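Local structure of cysteine desulfurase (Fervidobacterium islandicum, 6A6E) at residues S42-K47 and Y402-K407; D124-S129 and V138-L143. The protein catalyses removal of sulfur from cysteine as a pyridoxal-5'-phosphate-dependent, SufS-type cysteine desulfurase, probably supplying sulfur for iron-sulfur cluster assembly. All coordinates share one frame; numbering follows the deposited sequence.

Interaction 1: residues S42-K47 and Y402-K407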
ATOM      1  N   SER A  42      12.567 -11.106   0.183  1.00 17.34           N
ATOM      2  CA  SER A  42      12.552  -9.856  -0.542  1.00 17.86           C
ATOM      3  C   SER A  42      13.877  -9.652  -1.249  1.00 17.61           C
ATOM      4  O   SER A  42      14.847 -10.380  -0.981  1.00 19.67           O
ATOM      5  CB  SER A  42      12.242  -8.654   0.356  1.00 18.50           C
ATOM      6  OG  SER A  42      11.732  -7.560  -0.431  1.00 17.67           O
ATOM      7  N   THR A  43      13.918  -8.729  -2.203  1.00 17.26           N
ATOM      8  CA  THR A  43      15.163  -8.506  -2.964  1.00 17.22           C
ATOM      9  C   THR A  43      15.809  -7.178  -2.695  1.00 17.99           C
ATOM     10  O   THR A  43      15.179  -6.204  -2.205  1.00 19.19           O
ATOM     11  CB  THR A  43      14.919  -8.657  -4.467  1.00 18.10           C
ATOM     12  OG1 THR A  43      13.840  -7.793  -4.845  1.00 16.20           O
ATOM     13  CG2 THR A  43      14.555 -10.107  -4.847  1.00 17.76           C
ATOM     14  N   LEU A  44      17.065  -7.099  -3.081  1.00 16.56           N
ATOM     15  CA  LEU A  44      17.880  -5.897  -2.863  1.00 17.27           C
ATOM     16  C   LEU A  44      17.551  -4.899  -3.971  1.00 18.12           C
ATOM     17  O   LEU A  44      17.031  -5.286  -5.033  1.00 20.76           O
ATOM     18  CB  LEU A  44      19.365  -6.261  -2.922  1.00 17.98           C
ATOM     19  CG  LEU A  44      19.925  -7.276  -1.946  1.00 17.79           C
ATOM     20  CD1 LEU A  44      21.402  -7.452  -2.248  1.00 20.50           C
ATOM     21  CD2 LEU A  44      19.706  -6.936  -0.477  1.00 17.69           C
ATOM     22  N   LYS A  45      17.830  -3.624  -3.719  1.00 18.64           N
ATOM     23  CA  LYS A  45      17.422  -2.537  -4.613  1.00 17.34           C
ATOM     24  C   LYS A  45      18.561  -1.970  -5.440  1.00 17.99           C
ATOM     25  O   LYS A  45      19.708  -1.839  -5.002  1.00 17.95           O
ATOM     26  CB  LYS A  45      16.769  -1.394  -3.823  1.00 16.65           C
ATOM     27  CG  LYS A  45      15.695  -1.823  -2.814  1.00 17.23           C
ATOM     28  CD  LYS A  45      14.687  -2.824  -3.384  1.00 16.46           C
ATOM     29  CE  LYS A  45      13.658  -3.261  -2.361  1.00 15.81           C
ATOM     30  NZ  LYS A  45      12.994  -4.492  -2.877  1.00 17.97           N
ATOM     31  N   CYS A  46      18.191  -1.619  -6.661  1.00 20.48           N
ATOM     32  CA  CYS A  46      19.066  -1.089  -7.674  1.00 22.29           C
ATOM     33  C   CYS A  46      19.221   0.406  -7.494  1.00 22.01           C
ATOM     34  O   CYS A  46      18.231   1.130  -7.410  1.00 19.03           O
ATOM     35  CB  CYS A  46      18.470  -1.407  -9.038  1.00 23.65           C
ATOM     36  SG  CYS A  46      19.362  -0.580 -10.344  1.00 28.42           S
ATOM     37  N   LYS A  47      20.454   0.891  -7.426  1.00 22.00           N
ATOM     38  CA  LYS A  47      20.687   2.304  -7.162  1.00 21.19           C
ATOM     39  C   LYS A  47      20.081   3.211  -8.234  1.00 20.22           C
ATOM     40  O   LYS A  47      19.444   4.197  -7.906  1.00 18.30           O
ATOM     41  CB  LYS A  47      22.153   2.568  -7.077  1.00 26.29           C
ATOM     42  CG  LYS A  47      22.505   3.964  -6.631  1.00 28.96           C
ATOM     43  CD  LYS A  47      23.970   3.978  -6.195  1.00 35.21           C
ATOM     44  CE  LYS A  47      24.740   5.036  -6.935  1.00 40.23           C
ATOM     45  NZ  LYS A  47      24.406   6.347  -6.351  1.00 44.69           N
ATOM     46  N   TYR A 402      18.998 -14.936  -6.799  1.00 24.38           N
ATOM     47  CA  TYR A 402      18.434 -14.000  -7.757  1.00 24.19           C
ATOM     48  C   TYR A 402      19.571 -13.329  -8.550  1.00 22.83           C
ATOM     49  O   TYR A 402      20.727 -13.787  -8.526  1.00 25.00           O
ATOM     50  CB  TYR A 402      17.531 -12.960  -7.024  1.00 21.33           C
ATOM     51  CG  TYR A 402      16.534 -12.233  -7.949  1.00 21.43           C
ATOM     52  CD1 TYR A 402      15.697 -12.939  -8.786  1.00 21.28           C
ATOM     53  CD2 TYR A 402      16.406 -10.868  -7.940  1.00 23.66           C
ATOM     54  CE1 TYR A 402      14.781 -12.324  -9.608  1.00 21.37           C
ATOM     55  CE2 TYR A 402      15.482 -10.229  -8.768  1.00 24.97           C
ATOM     56  CZ  TYR A 402      14.680 -10.964  -9.610  1.00 22.66           C
ATOM     57  OH  TYR A 402      13.771 -10.332 -10.423  1.00 22.59           O
ATOM     58  N   LEU A 403      19.242 -12.247  -9.251  1.00 22.20           N
ATOM     59  CA  LEU A 403      20.036 -11.691 -10.322  1.00 20.69           C
ATOM     60  C   LEU A 403      21.509 -11.461 -10.004  1.00 22.64           C
ATOM     61  O   LEU A 403      22.395 -11.848 -10.797  1.00 25.44           O
ATOM     62  CB  LEU A 403      19.431 -10.330 -10.733  1.00 22.77           C
ATOM     63  CG  LEU A 403      20.184  -9.541 -11.787  1.00 21.68           C
ATOM     64  CD1 LEU A 403      20.255 -10.400 -13.033  1.00 23.59           C
ATOM     65  CD2 LEU A 403      19.534  -8.225 -12.117  1.00 22.29           C
ATOM     66  N   TYR A 404      21.749 -10.789  -8.875  1.00 22.61           N
ATOM     67  CA  TYR A 404      23.029 -10.319  -8.434  1.00 21.80           C
ATOM     68  C   TYR A 404      23.794 -11.436  -7.627  1.00 21.62           C
ATOM     69  O   TYR A 404      24.816 -11.157  -7.004  1.00 25.59           O
ATOM     70  CB  TYR A 404      22.870  -9.018  -7.566  1.00 22.50           C
ATOM     71  CG  TYR A 404      21.647  -9.099  -6.628  1.00 22.41           C
ATOM     72  CD1 TYR A 404      21.586 -10.052  -5.590  1.00 22.23           C
ATOM     73  CD2 TYR A 404      20.526  -8.304  -6.855  1.00 21.55           C
ATOM     74  CE1 TYR A 404      20.457 -10.190  -4.786  1.00 21.60           C
ATOM     75  CE2 TYR A 404      19.353  -8.438  -6.076  1.00 20.19           C
ATOM     76  CZ  TYR A 404      19.325  -9.372  -5.047  1.00 21.13           C
ATOM     77  OH  TYR A 404      18.205  -9.524  -4.320  1.00 19.75           O
ATOM     78  N   ASN A 405      23.295 -12.647  -7.586  1.00 19.93           N
ATOM     79  CA  ASN A 405      24.044 -13.732  -6.944  1.00 23.24           C
ATOM     80  C   ASN A 405      25.027 -14.408  -7.932  1.00 24.30           C
ATOM     81  O   ASN A 405      24.888 -14.298  -9.147  1.00 25.01           O
ATOM     82  CB  ASN A 405      23.127 -14.798  -6.323  1.00 20.53           C
ATOM     83  CG  ASN A 405      22.413 -14.309  -5.071  1.00 21.77           C
ATOM     84  OD1 ASN A 405      21.168 -14.382  -5.010  1.00 24.03           O
ATOM     85  ND2 ASN A 405      23.173 -13.794  -4.068  1.00 21.81           N
ATOM     86  N   THR A 406      26.029 -15.077  -7.379  1.00 27.79           N
ATOM     87  CA  THR A 406      27.095 -15.746  -8.153  1.00 29.71           C
ATOM     88  C   THR A 406      27.290 -17.176  -7.695  1.00 29.26           C
ATOM     89  O   THR A 406      26.772 -17.607  -6.651  1.00 24.40           O
ATOM     90  CB  THR A 406      28.452 -15.022  -7.990  1.00 31.36           C
ATOM     91  OG1 THR A 406      28.923 -15.175  -6.643  1.00 34.34           O
ATOM     92  CG2 THR A 406      28.331 -13.541  -8.372  1.00 29.46           C
ATOM     93  N   LYS A 407      28.025 -17.940  -8.482  1.00 28.87           N
ATOM     94  CA  LYS A 407      28.395 -19.265  -8.038  1.00 30.29           C
ATOM     95  C   LYS A 407      29.298 -19.213  -6.858  1.00 26.20           C
ATOM     96  O   LYS A 407      29.209 -20.049  -5.981  1.00 24.57           O
ATOM     97  CB  LYS A 407      29.050 -20.036  -9.159  1.00 36.07           C
ATOM     98  CG  LYS A 407      28.003 -20.545 -10.117  1.00 38.31           C
ATOM     99  CD  LYS A 407      28.658 -21.225 -11.297  1.00 42.27           C
ATOM    100  CE  LYS A 407      27.653 -22.043 -12.077  1.00 43.39           C
ATOM    101  NZ  LYS A 407      27.956 -21.818 -13.505  1.00 48.55           N
TER
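Tyr404 lays one face of its ring under the side chain of Leu44, whose CD1 sits 4.1 Å from the centroid of the Tyr404 ring and 21° off its normal, displaced toward the CE1 and CZ rim. This is a CH-pi contact, extended by Leu44 CB, which packs 3.8 Å from Tyr404 CZ. The phenol oxygen goes further and reaches the backbone: Leu44 N donates to Tyr404 OH over 3.0 Å in a nearly straight bond, 175° at the hydrogen. Asn39 OD1 is a second partner of this hydroxyl, so two partners from the one loop after strand 32-36, Asn39 OD1 and Leu44 N, hold the phenol oxygen. With chi1 at 40°, Tyr404 CG is placed between the backbone N and the carbonyl carbon, and the ring extends toward the 42-47 loop.

Thr43 crosses the Tyr404 side chain at about a right angle, its CB 3.4 Å from Tyr404 OH. Its methyl CG2 also meets the neighbouring ring, 3.7 Å from Tyr402 CD2, while OG1 turns to His235 O and Leu238 N. A phenylalanine in place of Tyr404 would probably leave Leu44 N without its acceptor and Asn39 OD1 without this partner.

Residues 402-405 form a type I beta turn, closed by Asn405 N to Tyr402 O (3.0 Å); Asn405 OD1 in turn accepts from Tyr402 N. The arrangement is a buried contact between two loops in a class-V aminotransferase fold, joining the approach to helix 47-59 with the turn before helix 407-423, close to the loop that contains the cofactor-pocket residues His235 and Lys236.

Interaction 2: residues D124-S129 and V138-L143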
ATOM      1  N   ASP A 124     -20.267 -23.649  -3.055  1.00 36.16           N
ATOM      2  CA  ASP A 124     -19.242 -23.800  -4.087  1.00 31.97           C
ATOM      3  C   ASP A 124     -17.965 -24.260  -3.410  1.00 29.39           C
ATOM      4  O   ASP A 124     -17.796 -24.132  -2.189  1.00 26.65           O
ATOM      5  CB  ASP A 124     -18.955 -22.504  -4.803  1.00 33.05           C
ATOM      6  CG  ASP A 124     -20.028 -22.125  -5.773  1.00 34.17           C
ATOM      7  OD1 ASP A 124     -20.825 -22.980  -6.156  1.00 39.10           O
ATOM      8  OD2 ASP A 124     -20.086 -20.953  -6.153  1.00 32.26           O
ATOM      9  N   THR A 125     -17.056 -24.763  -4.210  1.00 26.34           N
ATOM     10  CA  THR A 125     -15.748 -25.196  -3.676  1.00 28.33           C
ATOM     11  C   THR A 125     -14.663 -24.392  -4.335  1.00 24.91           C
ATOM     12  O   THR A 125     -14.743 -24.132  -5.540  1.00 20.67           O
ATOM     13  CB  THR A 125     -15.465 -26.688  -3.985  1.00 27.87           C
ATOM     14  OG1 THR A 125     -16.421 -27.461  -3.295  1.00 29.38           O
ATOM     15  CG2 THR A 125     -14.078 -27.147  -3.543  1.00 26.58           C
ATOM     16  N   VAL A 126     -13.699 -23.979  -3.503  1.00 24.21           N
ATOM     17  CA  VAL A 126     -12.469 -23.396  -3.920  1.00 23.78           C
ATOM     18  C   VAL A 126     -11.436 -24.469  -3.736  1.00 22.13           C
ATOM     19  O   VAL A 126     -11.275 -24.951  -2.631  1.00 23.22           O
ATOM     20  CB  VAL A 126     -12.001 -22.197  -3.014  1.00 24.85           C
ATOM     21  CG1 VAL A 126     -10.713 -21.626  -3.580  1.00 24.46           C
ATOM     22  CG2 VAL A 126     -13.046 -21.124  -3.004  1.00 28.57           C
ATOM     23  N   LEU A 127     -10.682 -24.744  -4.781  1.00 19.98           N
ATOM     24  CA  LEU A 127      -9.583 -25.689  -4.738  1.00 19.96           C
ATOM     25  C   LEU A 127      -8.240 -24.946  -4.715  1.00 19.73           C
ATOM     26  O   LEU A 127      -7.902 -24.215  -5.654  1.00 19.46           O
ATOM     27  CB  LEU A 127      -9.595 -26.551  -5.989  1.00 20.92           C
ATOM     28  CG  LEU A 127      -8.476 -27.583  -6.165  1.00 21.74           C
ATOM     29  CD1 LEU A 127      -8.536 -28.579  -5.014  1.00 22.98           C
ATOM     30  CD2 LEU A 127      -8.645 -28.300  -7.510  1.00 22.21           C
ATOM     31  N   ILE A 128      -7.442 -25.212  -3.685  1.00 19.92           N
ATOM     32  CA  ILE A 128      -6.056 -24.714  -3.612  1.00 22.21           C
ATOM     33  C   ILE A 128      -5.081 -25.872  -3.470  1.00 24.78           C
ATOM     34  O   ILE A 128      -5.492 -26.992  -3.575  1.00 25.36           O
ATOM     35  CB  ILE A 128      -5.903 -23.694  -2.473  1.00 22.32           C
ATOM     36  CG1 ILE A 128      -6.199 -24.292  -1.123  1.00 24.88           C
ATOM     37  CG2 ILE A 128      -6.846 -22.517  -2.702  1.00 19.68           C
ATOM     38  CD1 ILE A 128      -6.114 -23.262   0.007  1.00 26.45           C
ATOM     39  N   SER A 129      -3.790 -25.626  -3.315  1.00 26.57           N
ATOM     40  CA  SER A 129      -2.868 -26.712  -3.115  1.00 24.97           C
ATOM     41  C   SER A 129      -2.354 -26.746  -1.667  1.00 24.17           C
ATOM     42  O   SER A 129      -2.414 -25.749  -0.954  1.00 20.19           O
ATOM     43  CB  SER A 129      -1.714 -26.605  -4.094  1.00 24.95           C
ATOM     44  OG  SER A 129      -0.610 -26.004  -3.482  1.00 28.44           O
ATOM     45  N   VAL A 138      -4.897 -18.661   3.980  1.00 18.24           N
ATOM     46  CA  VAL A 138      -5.682 -18.123   5.075  1.00 17.15           C
ATOM     47  C   VAL A 138      -6.888 -17.327   4.628  1.00 17.07           C
ATOM     48  O   VAL A 138      -7.930 -17.480   5.251  1.00 18.59           O
ATOM     49  CB  VAL A 138      -4.844 -17.268   6.034  1.00 19.68           C
ATOM     50  CG1 VAL A 138      -5.680 -16.824   7.231  1.00 19.85           C
ATOM     51  CG2 VAL A 138      -3.648 -18.088   6.468  1.00 21.61           C
ATOM     52  N   PRO A 139      -6.806 -16.518   3.553  1.00 14.36           N
ATOM     53  CA  PRO A 139      -8.062 -15.847   3.239  1.00 15.07           C
ATOM     54  C   PRO A 139      -9.211 -16.824   2.897  1.00 17.16           C
ATOM     55  O   PRO A 139     -10.337 -16.630   3.326  1.00 20.74           O
ATOM     56  CB  PRO A 139      -7.723 -14.972   2.018  1.00 14.43           C
ATOM     57  CG  PRO A 139      -6.249 -14.842   1.977  1.00 15.01           C
ATOM     58  CD  PRO A 139      -5.702 -16.072   2.680  1.00 15.51           C
ATOM     59  N   TRP A 140      -8.909 -17.843   2.106  1.00 18.55           N
ATOM     60  CA  TRP A 140      -9.887 -18.849   1.717  1.00 18.98           C
ATOM     61  C   TRP A 140     -10.434 -19.597   2.946  1.00 18.58           C
ATOM     62  O   TRP A 140     -11.615 -19.658   3.133  1.00 20.01           O
ATOM     63  CB  TRP A 140      -9.264 -19.841   0.717  1.00 18.38           C
ATOM     64  CG  TRP A 140      -8.688 -19.198  -0.524  1.00 16.74           C
ATOM     65  CD1 TRP A 140      -7.364 -19.119  -0.855  1.00 18.62           C
ATOM     66  CD2 TRP A 140      -9.396 -18.603  -1.609  1.00 16.69           C
ATOM     67  NE1 TRP A 140      -7.207 -18.436  -2.031  1.00 16.88           N
ATOM     68  CE2 TRP A 140      -8.445 -18.167  -2.540  1.00 17.55           C
ATOM     69  CE3 TRP A 140     -10.741 -18.395  -1.889  1.00 17.21           C
ATOM     70  CZ2 TRP A 140      -8.806 -17.504  -3.711  1.00 16.60           C
ATOM     71  CZ3 TRP A 140     -11.084 -17.798  -3.058  1.00 17.49           C
ATOM     72  CH2 TRP A 140     -10.124 -17.361  -3.948  1.00 17.91           C
ATOM     73  N   VAL A 141      -9.558 -20.071   3.819  1.00 20.01           N
ATOM     74  CA  VAL A 141      -9.983 -20.879   4.958  1.00 20.10           C
ATOM     75  C   VAL A 141     -10.771 -20.020   5.933  1.00 22.21           C
ATOM     76  O   VAL A 141     -11.880 -20.390   6.339  1.00 20.72           O
ATOM     77  CB  VAL A 141      -8.788 -21.486   5.656  1.00 22.03           C
ATOM     78  CG1 VAL A 141      -9.164 -22.084   6.990  1.00 24.41           C
ATOM     79  CG2 VAL A 141      -8.084 -22.473   4.720  1.00 24.72           C
ATOM     80  N   ARG A 142     -10.287 -18.825   6.262  1.00 21.10           N
ATOM     81  CA  ARG A 142     -11.051 -17.967   7.155  1.00 19.62           C
ATOM     82  C   ARG A 142     -12.349 -17.422   6.540  1.00 21.66           C
ATOM     83  O   ARG A 142     -13.414 -17.433   7.184  1.00 21.77           O
ATOM     84  CB  ARG A 142     -10.239 -16.779   7.667  1.00 21.97           C
ATOM     85  CG  ARG A 142     -11.010 -15.921   8.708  1.00 22.43           C
ATOM     86  CD  ARG A 142     -11.393 -16.760   9.935  1.00 22.91           C
ATOM     87  NE  ARG A 142     -11.925 -15.961  11.010  1.00 24.14           N
ATOM     88  CZ  ARG A 142     -12.108 -16.410  12.260  1.00 27.62           C
ATOM     89  NH1 ARG A 142     -11.893 -17.681  12.593  1.00 27.29           N
ATOM     90  NH2 ARG A 142     -12.494 -15.569  13.196  1.00 25.36           N
ATOM     91  N   LEU A 143     -12.291 -16.908   5.320  1.00 20.12           N
ATOM     92  CA  LEU A 143     -13.501 -16.388   4.759  1.00 20.26           C
ATOM     93  C   LEU A 143     -14.579 -17.450   4.410  1.00 22.99           C
ATOM     94  O   LEU A 143     -15.784 -17.084   4.343  1.00 21.93           O
ATOM     95  CB  LEU A 143     -13.286 -15.409   3.625  1.00 20.41           C
ATOM     96  CG  LEU A 143     -12.627 -14.063   3.994  1.00 18.77           C
ATOM     97  CD1 LEU A 143     -12.191 -13.391   2.714  1.00 20.32           C
ATOM     98  CD2 LEU A 143     -13.535 -13.169   4.785  1.00 19.10           C
TER
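Val126 and Ile128 meet the indole of Trp140 over one face, each over a different ring. Val126 crosses the tryptophan side chain at about a right angle and sets CG1 over the six-membered ring, 3.9 Å from its centroid and 20° off the normal. Ile128 comes in at a slant, its CG2 lying 4.2 Å from the centroid of the five-membered ring and 24° off the normal. The closest approaches are Val126 CG1 to Trp140 CE3 at 3.6 Å and Ile128 CG2 to Trp140 CD1 at 3.9 Å. The second valine methyl, CG2, adds to the first, 3.7 Å from Trp140 CE3, so both branches of Val126 bear on the same part of the indole.

Val126 and Ile128, two apart on strand 125-129, both point toward the helix. On the helix, Trp140 has CG anti to the carbonyl carbon (chi1 -56°), which carries the indole across to the strand with its face turned to the methyls. Its polar corner is provided for nearby: NE1 donates to Asn136 OD1, in the loop before helix 138-147, which helps fix the rotation of the ring. Val111 of helix 103-116 also touches Trp140.

Strand 125-129, helix 138-147 and strand 150-154 make up a beta-alpha-beta unit, and this contact packs its helix against its first strand. The chemistry across the interface is wholly apolar, methyls on an aromatic face, so the grip depends on shape and burial, with the indole N-H satisfied within its own connection rather than by the strand.

Overall arrangement
Both contacts are buried, and each has the second subunit close by, yet they lie on opposite sides of the chain's centre with their own centres about 34 Å apart. They share no helix or strand. Interaction 1 brings together loops 355 residues apart, one after strand 32-36 and the other after strand 396-400; interaction 2 joins neighbours in sequence, a strand of the seven-stranded sheet and the helix that follows it. The chemistry differs accordingly: the irregular loops at 42-47 and 402-407 combine ring packing with a side-chain-to-backbone hydrogen bond, whereas the regular elements at 124-129 and 138-143 meet through hydrocarbon and indole alone. The side chains of Thr43 and Trp140 each lie about 10 Å from a bound pyridoxal-5'-phosphate.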